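Local coordinates for tRNA (cytosine(38)-C(5))-methyltransferase (PDB 6FDF), which methylates cytosine 38 in the anticodon loop of tRNA(Asp), and less efficiently of tRNA(Glu), using S-adenosyl-L-methionine as methyl donor, at residues 38-43 with 61-66; 16-21 with 45-50; 81-86 with 103-108. All coordinates share one frame; numbering follows the deposited sequence.

Contact 1 (38-43 with 61-66); sequences CAIDIN and MDISTL. With SAH (S-adenosyl-L-homocysteine), chain E.
D41 OD1 takes two donors: the ribose O2' of S-adenosyl-L-homocysteine at 2.6 Å and the backbone N of N43 at 2.8 Å, the latter on the lone pair anti to the other oxygen, closing an Asx turn. D41 OD2 receives the ribose O3' at 2.6 Å and also the backbone N of G19, so the carboxylate grips both ribose hydroxyls and is itself held by two backbone N-H groups. D41 CB points away from 61-66, and CG lies anti to the backbone N (chi1 -159°), close to both hydroxyls. An acidic residue near the C-terminal end of the second strand, binding the ribose diol, is a hallmark of the Rossmann-like class I methyltransferase fold. Segment 61-66 reads the adenine edge: I63 N donates to N1 of the cofactor at 2.9 Å in an almost straight bond (179°), and the cofactor's N6 donates to D62 OD1 at 2.9 Å. S64 N and S64 OG meet the D62 carboxylate oxygens from above its plane, fixing its rotation. I42 CG2, 3.7 Å from adenine C4, and I63 CD1, 3.5 Å from adenine C2, sandwich the base from opposite faces. On the side of the strand facing 61-66, I40 CG2 packs 3.7 Å from I63 CG1, while I40 CD1 touches M61 CE and reaches L66 CD1 tip to tip, next to F74 of helix 68-74.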
loop_
_atom_site.group_PDB
_atom_site.type_symbol
_atom_site.label_atom_id
_atom_site.label_comp_id
_atom_site.label_asym_id
_atom_site.label_seq_id
_atom_site.Cartn_x
_atom_site.Cartn_y
_atom_site.Cartn_z
ATOM N N CYS A 38 -0.328 18.564 -4.074
ATOM C CA CYS A 38 -0.768 18.434 -2.696
ATOM C C CYS A 38 -0.891 16.953 -2.382
ATOM O O CYS A 38 -1.283 16.160 -3.243
ATOM C CB CYS A 38 -2.113 19.132 -2.451
ATOM S SG CYS A 38 -2.521 19.371 -0.693
ATOM N N ALA A 39 -0.551 16.598 -1.152
ATOM C CA ALA A 39 -0.802 15.276 -0.596
ATOM C C ALA A 39 -1.731 15.474 0.591
ATOM O O ALA A 39 -1.469 16.328 1.440
ATOM C CB ALA A 39 0.503 14.601 -0.175
ATOM N N ILE A 40 -2.836 14.737 0.629
ATOM C CA ILE A 40 -3.867 14.972 1.637
ATOM C C ILE A 40 -4.021 13.734 2.503
ATOM O O ILE A 40 -4.276 12.637 1.990
ATOM C CB ILE A 40 -5.208 15.351 0.994
ATOM C CG1 ILE A 40 -5.052 16.636 0.178
ATOM C CG2 ILE A 40 -6.263 15.542 2.068
ATOM C CD1 ILE A 40 -6.347 17.148 -0.405
ATOM N N ASP A 41 -3.888 13.916 3.815
ATOM C CA ASP A 41 -4.126 12.845 4.772
ATOM C C ASP A 41 -4.545 13.479 6.088
ATOM O O ASP A 41 -4.067 14.555 6.457
ATOM C CB ASP A 41 -2.883 11.958 4.952
ATOM C CG ASP A 41 -3.216 10.583 5.515
ATOM O OD1 ASP A 41 -3.727 10.511 6.654
ATOM O OD2 ASP A 41 -2.970 9.576 4.811
ATOM N N ILE A 42 -5.439 12.791 6.798
ATOM C CA ILE A 42 -5.941 13.282 8.078
ATOM C C ILE A 42 -5.032 12.899 9.238
ATOM O O ILE A 42 -5.164 13.468 10.333
ATOM C CB ILE A 42 -7.376 12.753 8.282
ATOM C CG1 ILE A 42 -8.128 13.577 9.325
ATOM C CG2 ILE A 42 -7.355 11.268 8.650
ATOM C CD1 ILE A 42 -9.571 13.156 9.487
ATOM N N ASN A 43 -4.099 11.974 9.026
ATOM C CA ASN A 43 -3.248 11.453 10.088
ATOM C C ASN A 43 -2.001 12.324 10.182
ATOM O O ASN A 43 -1.151 12.269 9.281
ATOM C CB ASN A 43 -2.877 9.999 9.795
ATOM C CG ASN A 43 -2.027 9.355 10.891
ATOM O OD1 ASN A 43 -1.269 10.017 11.591
ATOM N ND2 ASN A 43 -2.156 8.045 11.030
ATOM N N MET A 61 -6.300 17.433 6.072
ATOM C CA MET A 61 -7.619 17.800 5.581
ATOM C C MET A 61 -8.480 16.550 5.474
ATOM O O MET A 61 -7.999 15.496 5.056
ATOM C CB MET A 61 -7.510 18.508 4.227
ATOM C CG MET A 61 -8.817 18.725 3.506
ATOM S SD MET A 61 -8.670 19.979 2.221
ATOM C CE MET A 61 -6.889 20.107 2.026
ATOM N N ASP A 62 -9.747 16.682 5.864
ATOM C CA ASP A 62 -10.724 15.605 5.738
ATOM C C ASP A 62 -11.210 15.574 4.293
ATOM O O ASP A 62 -11.881 16.506 3.837
ATOM C CB ASP A 62 -11.875 15.830 6.717
ATOM C CG ASP A 62 -12.953 14.760 6.632
ATOM O OD1 ASP A 62 -12.819 13.797 5.844
ATOM O OD2 ASP A 62 -13.955 14.892 7.365
ATOM N N ILE A 63 -10.888 14.494 3.575
ATOM C CA ILE A 63 -11.242 14.389 2.162
ATOM C C ILE A 63 -12.748 14.463 1.946
ATOM O O ILE A 63 -13.203 14.875 0.873
ATOM C CB ILE A 63 -10.609 13.097 1.599
ATOM C CG1 ILE A 63 -9.105 13.319 1.422
ATOM C CG2 ILE A 63 -11.254 12.652 0.281
ATOM C CD1 ILE A 63 -8.301 12.067 1.169
ATOM N N SER A 64 -13.542 14.130 2.962
ATOM C CA SER A 64 -14.986 14.252 2.826
ATOM C C SER A 64 -15.462 15.698 2.768
ATOM O O SER A 64 -16.624 15.932 2.413
ATOM C CB SER A 64 -15.679 13.548 3.986
ATOM O OG SER A 64 -15.584 14.342 5.158
ATOM N N THR A 65 -14.605 16.672 3.087
ATOM C CA THR A 65 -14.976 18.078 3.025
ATOM C C THR A 65 -14.472 18.771 1.770
ATOM O O THR A 65 -14.754 19.960 1.584
ATOM C CB THR A 65 -14.465 18.834 4.263
ATOM O OG1 THR A 65 -13.039 18.981 4.190
ATOM C CG2 THR A 65 -14.836 18.095 5.537
ATOM N N LEU A 66 -13.742 18.064 0.907
ATOM C CA LEU A 66 -13.259 18.671 -0.323
ATOM C C LEU A 66 -14.427 19.053 -1.223
ATOM O O LEU A 66 -15.407 18.316 -1.348
ATOM C CB LEU A 66 -12.328 17.700 -1.054
ATOM C CG LEU A 66 -10.908 17.568 -0.507
ATOM C CD1 LEU A 66 -10.204 16.374 -1.158
ATOM C CD2 LEU A 66 -10.134 18.850 -0.754
HETATM N N SAH E . -1.535 5.003 0.351
HETATM C CA SAH E . -0.865 5.541 1.515
HETATM C CB SAH E . -1.602 5.183 2.808
HETATM C CG SAH E . -3.092 4.956 2.562
HETATM S SD SAH E . -3.907 4.208 3.941
HETATM C C SAH E . 0.550 5.059 1.556
HETATM O O SAH E . 0.968 4.372 0.599
HETATM O OXT SAH E . 1.246 5.383 2.543
HETATM C "C5'" SAH E . -5.292 5.291 3.938
HETATM C "C4'" SAH E . -4.858 6.667 4.442
HETATM O "O4'" SAH E . -5.952 7.547 4.257
HETATM C "C3'" SAH E . -4.482 6.686 5.923
HETATM O "O3'" SAH E . -3.208 7.305 6.093
HETATM C "C2'" SAH E . -5.542 7.579 6.572
HETATM O "O2'" SAH E . -4.983 8.441 7.570
HETATM C "C1'" SAH E . -6.062 8.389 5.391
HETATM N N9 SAH E . -7.488 8.764 5.485
HETATM C C8 SAH E . -8.527 7.971 5.819
HETATM N N7 SAH E . -9.688 8.669 5.793
HETATM C C5 SAH E . -9.407 9.938 5.435
HETATM C C6 SAH E . -10.169 11.184 5.218
HETATM N N6 SAH E . -11.509 11.214 5.383
HETATM N N1 SAH E . -9.467 12.283 4.850
HETATM C C2 SAH E . -8.133 12.262 4.682
HETATM N N3 SAH E . -7.378 11.163 4.863
HETATM C C4 SAH E . -7.951 9.992 5.242
#

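Contact 2 (16-21 with 45-50); sequences LYSGIG and QANEIY. With SAH (S-adenosyl-L-homocysteine), chain E.
The glycine-containing loop that follows the first strand of the methyltransferase sheet, the first conserved motif of the C5-methyltransferase family, packs here on helix 44-54. G19 sits against A46, with A46 CB 3.6 Å from G19 O. The positive phi of G19 (58°) suits a residue without a side chain, and a CB there would run into the carboxylate oxygen OXT of S-adenosyl-L-homocysteine. Next along the loop, I20 N donates to that OXT at 3.0 Å, anchoring the amino-acid end of the cofactor, while the Y17 ring brings its edge to the ribose O4'. One water ties loop to helix: it accepts from S18 OG and donates to G19 O, both at 2.7 Å, and donates to N47 OD1 at 2.8 Å. S18 OG lies between its backbone N and carbonyl carbon (chi1 41°), on the side of that water. The other end of the N47 amide, ND2, donates to D41 O, so the side chain is held at both polar atoms. The Y50 ring lies obliquely against the turn of the loop, CE2 coming 3.4 Å from G21 CA; a CB on G21 would clash there. The Y50 hydroxyl bonds to E15 and H24. On the same helix, the I49 side chain runs alongside that of I20, with I20 CG2 3.7 Å from I49 CG2.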
loop_
_atom_site.group_PDB
_atom_site.type_symbol
_atom_site.label_atom_id
_atom_site.label_comp_id
_atom_site.label_asym_id
_atom_site.label_seq_id
_atom_site.Cartn_x
_atom_site.Cartn_y
_atom_site.Cartn_z
ATOM N N LEU A 16 -4.229 11.735 -2.921
ATOM C CA LEU A 16 -5.244 11.649 -1.875
ATOM C C LEU A 16 -5.029 10.406 -1.020
ATOM O O LEU A 16 -4.675 9.342 -1.540
ATOM C CB LEU A 16 -6.638 11.608 -2.499
ATOM C CG LEU A 16 -7.013 12.818 -3.358
ATOM C CD1 LEU A 16 -8.271 12.546 -4.161
ATOM C CD2 LEU A 16 -7.185 14.040 -2.472
ATOM N N TYR A 17 -5.294 10.534 0.285
ATOM C CA TYR A 17 -5.006 9.470 1.255
ATOM C C TYR A 17 -3.522 9.097 1.181
ATOM O O TYR A 17 -3.151 7.939 0.974
ATOM C CB TYR A 17 -5.879 8.221 1.026
ATOM C CG TYR A 17 -7.378 8.417 0.834
ATOM C CD1 TYR A 17 -7.918 8.634 -0.433
ATOM C CD2 TYR A 17 -8.256 8.321 1.911
ATOM C CE1 TYR A 17 -9.286 8.777 -0.617
ATOM C CE2 TYR A 17 -9.630 8.473 1.736
ATOM C CZ TYR A 17 -10.135 8.692 0.466
ATOM O OH TYR A 17 -11.488 8.810 0.272
ATOM N N SER A 18 -2.675 10.117 1.348
ATOM C CA SER A 18 -1.274 10.005 0.948
ATOM C C SER A 18 -0.442 9.132 1.883
ATOM O O SER A 18 0.566 8.567 1.446
ATOM C CB SER A 18 -0.645 11.392 0.865
ATOM O OG SER A 18 -1.076 12.214 1.936
ATOM N N GLY A 19 -0.823 9.018 3.152
ATOM C CA GLY A 19 -0.044 8.182 4.060
ATOM C C GLY A 19 1.398 8.656 4.130
ATOM O O GLY A 19 1.673 9.856 4.240
ATOM N N ILE A 20 2.344 7.719 4.035
ATOM C CA ILE A 20 3.751 8.107 4.066
ATOM C C ILE A 20 4.282 8.295 2.649
ATOM O O ILE A 20 5.494 8.415 2.442
ATOM C CB ILE A 20 4.605 7.088 4.842
ATOM C CG1 ILE A 20 4.545 5.712 4.173
ATOM C CG2 ILE A 20 4.167 7.014 6.298
ATOM C CD1 ILE A 20 5.437 4.675 4.834
ATOM N N GLY A 21 3.387 8.371 1.668
ATOM C CA GLY A 21 3.802 8.737 0.327
ATOM C C GLY A 21 4.218 7.599 -0.577
ATOM O O GLY A 21 5.057 7.808 -1.465
ATOM N N GLN A 45 0.640 11.978 11.947
ATOM C CA GLN A 45 1.867 11.186 11.975
ATOM C C GLN A 45 2.303 10.804 10.564
ATOM O O GLN A 45 3.497 10.842 10.246
ATOM C CB GLN A 45 1.684 9.946 12.849
ATOM C CG GLN A 45 1.488 10.272 14.323
ATOM C CD GLN A 45 1.500 9.042 15.205
ATOM O OE1 GLN A 45 2.506 8.737 15.849
ATOM N NE2 GLN A 45 0.383 8.323 15.237
ATOM N N ALA A 46 1.349 10.424 9.709
ATOM C CA ALA A 46 1.673 10.149 8.311
ATOM C C ALA A 46 2.234 11.394 7.640
ATOM O O ALA A 46 3.235 11.331 6.913
ATOM C CB ALA A 46 0.432 9.658 7.569
ATOM N N ASN A 47 1.581 12.537 7.861
ATOM C CA ASN A 47 2.012 13.783 7.233
ATOM C C ASN A 47 3.411 14.178 7.682
ATOM O O ASN A 47 4.192 14.733 6.899
ATOM C CB ASN A 47 1.023 14.900 7.563
ATOM C CG ASN A 47 -0.310 14.711 6.888
ATOM O OD1 ASN A 47 -0.430 13.938 5.945
ATOM N ND2 ASN A 47 -1.320 15.431 7.358
ATOM N N GLU A 48 3.732 13.929 8.954
ATOM C CA GLU A 48 5.073 14.213 9.455
ATOM C C GLU A 48 6.124 13.406 8.697
ATOM O O GLU A 48 7.145 13.956 8.261
ATOM C CB GLU A 48 5.143 13.929 10.956
ATOM C CG GLU A 48 6.482 14.251 11.589
ATOM C CD GLU A 48 6.464 14.086 13.099
ATOM O OE1 GLU A 48 7.551 14.047 13.708
ATOM O OE2 GLU A 48 5.359 13.990 13.675
ATOM N N ILE A 49 5.892 12.098 8.532
ATOM C CA ILE A 49 6.803 11.272 7.741
ATOM C C ILE A 49 6.800 11.712 6.283
ATOM O O ILE A 49 7.859 11.807 5.650
ATOM C CB ILE A 49 6.437 9.780 7.881
ATOM C CG1 ILE A 49 6.512 9.345 9.348
ATOM C CG2 ILE A 49 7.320 8.908 6.991
ATOM C CD1 ILE A 49 7.890 9.499 9.945
ATOM N N TYR A 50 5.623 12.021 5.733
ATOM C CA TYR A 50 5.559 12.428 4.330
ATOM C C TYR A 50 6.440 13.649 4.090
ATOM O O TYR A 50 7.274 13.670 3.177
ATOM C CB TYR A 50 4.112 12.711 3.900
ATOM C CG TYR A 50 3.980 12.914 2.398
ATOM C CD1 TYR A 50 4.455 14.075 1.782
ATOM C CD2 TYR A 50 3.399 11.943 1.594
ATOM C CE1 TYR A 50 4.361 14.251 0.406
ATOM C CE2 TYR A 50 3.287 12.117 0.221
ATOM C CZ TYR A 50 3.777 13.268 -0.366
ATOM O OH TYR A 50 3.670 13.436 -1.729
HETATM N N SAH E . -1.535 5.003 0.351
HETATM C CA SAH E . -0.865 5.541 1.515
HETATM C CB SAH E . -1.602 5.183 2.808
HETATM C CG SAH E . -3.092 4.956 2.562
HETATM S SD SAH E . -3.907 4.208 3.941
HETATM C C SAH E . 0.550 5.059 1.556
HETATM O O SAH E . 0.968 4.372 0.599
HETATM O OXT SAH E . 1.246 5.383 2.543
HETATM C "C5'" SAH E . -5.292 5.291 3.938
HETATM C "C4'" SAH E . -4.858 6.667 4.442
HETATM O "O4'" SAH E . -5.952 7.547 4.257
HETATM C "C3'" SAH E . -4.482 6.686 5.923
HETATM O "O3'" SAH E . -3.208 7.305 6.093
HETATM C "C2'" SAH E . -5.542 7.579 6.572
HETATM O "O2'" SAH E . -4.983 8.441 7.570
HETATM C "C1'" SAH E . -6.062 8.389 5.391
HETATM N N9 SAH E . -7.488 8.764 5.485
HETATM C C8 SAH E . -8.527 7.971 5.819
HETATM N N7 SAH E . -9.688 8.669 5.793
HETATM C C5 SAH E . -9.407 9.938 5.435
HETATM C C6 SAH E . -10.169 11.184 5.218
HETATM N N6 SAH E . -11.509 11.214 5.383
HETATM N N1 SAH E . -9.467 12.283 4.850
HETATM C C2 SAH E . -8.133 12.262 4.682
HETATM N N3 SAH E . -7.378 11.163 4.863
HETATM C C4 SAH E . -7.951 9.992 5.242
HETATM O O HOH W 1 0.718 12.393 3.936
#

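Contact 3 (81-86 with 103-108); sequences MSPSCQ and QAFLNI. With SAH (S-adenosyl-L-homocysteine), chain E.
F105 leaves helix 103-111 toward 81-86, its CB 4.0 Å from both P83 CB and C85 SG. CG is anti to the backbone N (chi1 -180°) and lies 3.9 Å from C85 SG. In the ring, CD1 is 3.7 Å from both CB and CG of P83, and CD2 is 3.8 Å from C85 SG. The proline and the sulfur come from the same side of the ring plane, the sulfur obliquely, 34° off the ring normal. Farther out, CE1 is 4.0 Å from M81 SD, which lies in plane at the ring edge, a Met-aromatic contact in which the two side chains cross at about a right angle. The M81 chain bends at chi3 (84°) and its CE touches I108 CG2, the two side chains running in opposite directions. C85 is the predicted catalytic cysteine, in the motif IV loop of the C5-methyltransferases. An alanine at F105 would probably leave C85 SG, P83 and M81 SD without the ring between them, only the CB contacts remaining. The helix probably helps place the cysteine through apolar and sulfur-aromatic packing, since no polar bond joins the two segments.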
loop_
_atom_site.group_PDB
_atom_site.type_symbol
_atom_site.label_atom_id
_atom_site.label_comp_id
_atom_site.label_asym_id
_atom_site.label_seq_id
_atom_site.Cartn_x
_atom_site.Cartn_y
_atom_site.Cartn_z
ATOM N N MET A 81 -5.371 7.647 -5.369
ATOM C CA MET A 81 -6.096 7.516 -4.113
ATOM C C MET A 81 -6.044 6.077 -3.629
ATOM O O MET A 81 -6.108 5.140 -4.429
ATOM C CB MET A 81 -7.556 7.977 -4.256
ATOM C CG MET A 81 -8.324 7.303 -5.376
ATOM S SD MET A 81 -9.936 8.069 -5.668
ATOM C CE MET A 81 -9.488 9.421 -6.742
ATOM N N SER A 82 -5.929 5.925 -2.309
ATOM C CA SER A 82 -6.039 4.633 -1.634
ATOM C C SER A 82 -7.115 4.817 -0.571
ATOM O O SER A 82 -6.818 4.986 0.621
ATOM C CB SER A 82 -4.700 4.184 -1.043
ATOM O OG SER A 82 -4.767 2.834 -0.603
ATOM N N PRO A 83 -8.385 4.819 -0.973
ATOM C CA PRO A 83 -9.443 5.260 -0.061
ATOM C C PRO A 83 -9.736 4.238 1.026
ATOM O O PRO A 83 -9.343 3.072 0.958
ATOM C CB PRO A 83 -10.654 5.452 -0.982
ATOM C CG PRO A 83 -10.375 4.559 -2.158
ATOM C CD PRO A 83 -8.884 4.620 -2.347
ATOM N N SER A 84 -10.433 4.709 2.051
ATOM C CA SER A 84 -10.860 3.887 3.177
ATOM C C SER A 84 -12.318 3.536 2.915
ATOM O O SER A 84 -13.208 4.373 3.082
ATOM C CB SER A 84 -10.680 4.630 4.499
ATOM O OG SER A 84 -11.286 3.924 5.569
ATOM N N CYS A 85 -12.563 2.298 2.489
ATOM C CA CYS A 85 -13.902 1.900 2.098
ATOM C C CYS A 85 -14.516 0.814 2.974
ATOM O O CYS A 85 -15.700 0.508 2.799
ATOM C CB CYS A 85 -13.902 1.461 0.625
ATOM S SG CYS A 85 -13.665 2.896 -0.475
ATOM N N GLN A 86 -13.758 0.232 3.911
ATOM C CA GLN A 86 -14.347 -0.766 4.797
ATOM C C GLN A 86 -15.081 -0.079 5.950
ATOM O O GLN A 86 -14.632 0.963 6.437
ATOM C CB GLN A 86 -13.269 -1.698 5.353
ATOM C CG GLN A 86 -12.342 -2.282 4.307
ATOM C CD GLN A 86 -11.725 -3.595 4.746
ATOM O OE1 GLN A 86 -10.517 -3.685 4.968
ATOM N NE2 GLN A 86 -12.556 -4.623 4.876
ATOM N N GLN A 103 -17.452 7.951 3.550
ATOM C CA GLN A 103 -18.155 9.099 3.011
ATOM C C GLN A 103 -17.187 9.924 2.188
ATOM O O GLN A 103 -17.582 10.559 1.205
ATOM C CB GLN A 103 -18.759 9.919 4.153
ATOM C CG GLN A 103 -19.373 11.247 3.746
ATOM C CD GLN A 103 -20.478 11.691 4.694
ATOM O OE1 GLN A 103 -20.266 12.550 5.552
ATOM N NE2 GLN A 103 -21.658 11.100 4.549
ATOM N N ALA A 104 -15.921 9.956 2.618
ATOM C CA ALA A 104 -14.888 10.659 1.870
ATOM C C ALA A 104 -14.755 10.121 0.450
ATOM O O ALA A 104 -14.631 10.904 -0.498
ATOM C CB ALA A 104 -13.549 10.543 2.599
ATOM N N PHE A 105 -14.774 8.795 0.265
ATOM C CA PHE A 105 -14.668 8.294 -1.105
ATOM C C PHE A 105 -15.913 8.648 -1.906
ATOM O O PHE A 105 -15.814 9.050 -3.070
ATOM C CB PHE A 105 -14.430 6.781 -1.112
ATOM C CG PHE A 105 -14.309 6.189 -2.502
ATOM C CD1 PHE A 105 -13.254 6.541 -3.333
ATOM C CD2 PHE A 105 -15.246 5.276 -2.965
ATOM C CE1 PHE A 105 -13.141 6.009 -4.602
ATOM C CE2 PHE A 105 -15.137 4.726 -4.235
ATOM C CZ PHE A 105 -14.081 5.093 -5.055
ATOM N N LEU A 106 -17.089 8.562 -1.280
ATOM C CA LEU A 106 -18.312 8.921 -1.985
ATOM C C LEU A 106 -18.353 10.418 -2.258
ATOM O O LEU A 106 -18.920 10.850 -3.269
ATOM C CB LEU A 106 -19.534 8.479 -1.185
ATOM C CG LEU A 106 -19.571 6.977 -0.891
ATOM C CD1 LEU A 106 -20.824 6.592 -0.112
ATOM C CD2 LEU A 106 -19.458 6.177 -2.187
ATOM N N ASN A 107 -17.731 11.216 -1.386
ATOM C CA ASN A 107 -17.633 12.646 -1.654
ATOM C C ASN A 107 -16.806 12.907 -2.904
ATOM O O ASN A 107 -17.176 13.751 -3.731
ATOM C CB ASN A 107 -17.038 13.378 -0.450
ATOM C CG ASN A 107 -16.953 14.881 -0.669
ATOM O OD1 ASN A 107 -17.971 15.556 -0.820
ATOM N ND2 ASN A 107 -15.733 15.411 -0.685
ATOM N N ILE A 108 -15.691 12.186 -3.072
ATOM C CA ILE A 108 -14.905 12.336 -4.295
ATOM C C ILE A 108 -15.778 12.044 -5.508
ATOM O O ILE A 108 -15.778 12.792 -6.491
ATOM C CB ILE A 108 -13.662 11.428 -4.266
ATOM C CG1 ILE A 108 -12.701 11.857 -3.153
ATOM C CG2 ILE A 108 -12.935 11.474 -5.608
ATOM C CD1 ILE A 108 -11.604 10.841 -2.882
HETATM N N SAH E . -1.535 5.003 0.351
HETATM C CA SAH E . -0.865 5.541 1.515
HETATM C CB SAH E . -1.602 5.183 2.808
HETATM C CG SAH E . -3.092 4.956 2.562
HETATM S SD SAH E . -3.907 4.208 3.941
HETATM C C SAH E . 0.550 5.059 1.556
HETATM O O SAH E . 0.968 4.372 0.599
HETATM O OXT SAH E . 1.246 5.383 2.543
HETATM C "C5'" SAH E . -5.292 5.291 3.938
HETATM C "C4'" SAH E . -4.858 6.667 4.442
HETATM O "O4'" SAH E . -5.952 7.547 4.257
HETATM C "C3'" SAH E . -4.482 6.686 5.923
HETATM O "O3'" SAH E . -3.208 7.305 6.093
HETATM C "C2'" SAH E . -5.542 7.579 6.572
HETATM O "O2'" SAH E . -4.983 8.441 7.570
HETATM C "C1'" SAH E . -6.062 8.389 5.391
HETATM N N9 SAH E . -7.488 8.764 5.485
HETATM C C8 SAH E . -8.527 7.971 5.819
HETATM N N7 SAH E . -9.688 8.669 5.793
HETATM C C5 SAH E . -9.407 9.938 5.435
HETATM C C6 SAH E . -10.169 11.184 5.218
HETATM N N6 SAH E . -11.509 11.214 5.383
HETATM N N1 SAH E . -9.467 12.283 4.850
HETATM C C2 SAH E . -8.133 12.262 4.682
HETATM N N3 SAH E . -7.378 11.163 4.863
HETATM C C4 SAH E . -7.951 9.992 5.242
#

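All three contacts line one cofactor site at the C-terminal ends of strands 34-41, 11-16 and 78-81, parallel neighbours in the seven-stranded mixed sheet. Contact 1 lies about 10 Å from contact 2 and about 11 Å from contact 3, centre to centre; contacts 2 and 3 are about 16 Å apart. Along the chain the segments of contacts 1 and 2 alternate, and contact 3 follows both. D41 joins contact 1 to G19 and N47 of contact 2, N107 of helix 103-111 bonds back to L66 O, and Y17 packs on P83 and F105. The adenine, ribose and amino-acid sites are thus placed side by side with the loop that carries the predicted catalytic C85.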